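Cysteine desulfurase (Thermococcus onnurineus, PDB 5B89) removes sulfur from L-cysteine with the help of pyridoxal 5'-phosphate, probably passing it to a sulfur carrier and leaving L-alanine. Local coordinates at the interface of chains A and B. Sequence-based numbering; all coordinates share one arbitrary frame. Chains: chain A/B, Cysteine desulfurase.

The interface of chains A and B. Residues chain A 57, 60-61, 64; chain B 48, 50, 53, 56.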
# COMPACT_ATOMS: atom_id res chain seq x y z
N ASP A 57 -3.75 4.37 16.38
CA ASP A 57 -5.09 4.42 16.93
C ASP A 57 -5.57 5.88 17.08
O ASP A 57 -6.71 6.19 16.94
CB ASP A 57 -5.17 3.79 18.33
CG ASP A 57 -5.06 2.27 18.35
OD1 ASP A 57 -5.11 1.63 17.38
OD2 ASP A 57 -4.91 1.76 19.48
N TYR A 60 -6.86 7.06 13.77
CA TYR A 60 -8.15 6.47 13.45
C TYR A 60 -9.29 6.96 14.28
O TYR A 60 -10.35 7.12 13.79
CB TYR A 60 -8.06 4.93 13.44
CG TYR A 60 -7.35 4.43 12.20
CD1 TYR A 60 -7.91 4.60 10.98
CD2 TYR A 60 -6.14 3.83 12.27
CE1 TYR A 60 -7.27 4.20 9.85
CE2 TYR A 60 -5.51 3.43 11.11
CZ TYR A 60 -6.11 3.65 9.90
OH TYR A 60 -5.52 3.28 8.76
N LEU A 61 -9.04 7.20 15.55
CA LEU A 61 -10.13 7.59 16.43
C LEU A 61 -10.26 9.05 16.82
O LEU A 61 -11.30 9.43 17.22
CB LEU A 61 -10.09 6.74 17.69
CG LEU A 61 -10.19 5.24 17.47
CD1 LEU A 61 -9.84 4.48 18.73
CD2 LEU A 61 -11.58 4.86 16.95
N ARG A 64 -9.21 11.34 12.27
CA ARG A 64 -9.43 10.64 11.02
C ARG A 64 -9.91 11.52 9.89
O ARG A 64 -10.93 12.09 9.98
CB ARG A 64 -10.43 9.52 11.30
CG ARG A 64 -10.68 8.53 10.17
CD ARG A 64 -9.47 7.70 9.76
NE ARG A 64 -9.99 6.72 8.83
CZ ARG A 64 -9.99 6.81 7.52
NH1 ARG A 64 -9.23 7.66 6.89
NH2 ARG A 64 -10.70 5.94 6.84
N THR B 48 -13.90 5.71 11.17
CA THR B 48 -13.63 4.32 11.43
C THR B 48 -14.17 3.85 12.77
O THR B 48 -13.85 4.39 13.74
CB THR B 48 -12.09 4.13 11.40
OG1 THR B 48 -11.53 4.71 10.22
CG2 THR B 48 -11.70 2.67 11.49
N LYS B 50 -14.77 1.67 16.19
CA LYS B 50 -13.86 1.00 17.12
C LYS B 50 -13.62 -0.40 16.87
O LYS B 50 -12.51 -0.89 16.99
CB LYS B 50 -14.35 1.21 18.56
CG LYS B 50 -14.10 2.59 19.00
CD LYS B 50 -14.77 2.86 20.37
CE LYS B 50 -14.32 1.90 21.44
NZ LYS B 50 -12.99 2.29 21.95
N VAL B 53 -10.71 -0.85 14.44
CA VAL B 53 -9.45 -0.54 15.09
C VAL B 53 -9.04 -1.72 15.99
O VAL B 53 -7.93 -2.10 15.94
CB VAL B 53 -9.53 0.78 15.87
CG1 VAL B 53 -8.23 1.04 16.62
CG2 VAL B 53 -9.81 1.90 14.92
N MET B 56 -7.53 -4.73 14.06
CA MET B 56 -6.20 -4.44 13.63
C MET B 56 -5.20 -4.48 14.79
O MET B 56 -4.15 -4.99 14.65
CB MET B 56 -6.14 -3.05 12.99
CG MET B 56 -6.88 -3.00 11.68
SD MET B 56 -6.52 -1.50 10.77
CE MET B 56 -7.14 -0.20 11.82
O HOH W 1 -12.71 4.07 7.89
O HOH W 2 -13.08 7.13 13.74
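A:Arg64 and B:Thr48 join the two chains by a direct hydrogen bond. The guanidinium NE of A:Arg64 donates to the hydroxyl OG1 of B:Thr48 at 2.9 Å. The bond is nearly straight, 163° at the hydrogen, and OG1 lies in the guanidinium plane. A bend at chi2 (64°) turns the A:Arg64 chain so that this edge faces the threonine. Water 1 closes the same edge, 2.9 Å from A:Arg64 NH2 and also bonded to B:Thr48 OG1. With an alanine in place of A:Arg64, the B:Thr48 hydroxyl would probably lose this chain A donor, and water 1 would be held less firmly.

A second water bridges backbones. Water 2 bonds to the carbonyl O of A:Tyr60 and to both N and O of B:Thr48.

The patch is part of the homodimer interface of the deposited assembly and probably helps to hold the two copies together. The two-fold axis repeats this set of contacts with A and B swapped.

The rest of the patch is mainly apolar. Helix 50-62 of chain A packs here against the same helix of chain B. B:Val53 uses its two methyls on three residues of chain A. B:Val53 CG1, anti to the backbone N (chi1 177°), meets the carboxylate of A:Asp57, 3.3 Å from A:Asp57 OD1. B:Val53 CG2 rests 3.8 Å from A:Tyr60 CB and also touches A:Leu61 CD2. That leucine methyl reaches the aliphatic CG of B:Lys50 too, the two side chains crossing at about a right angle. On one face of the A:Tyr60 ring sits the B:Met56 methyl, displaced toward the rim, with B:Met56 CE 4.0 Å from A:Tyr60 CE2.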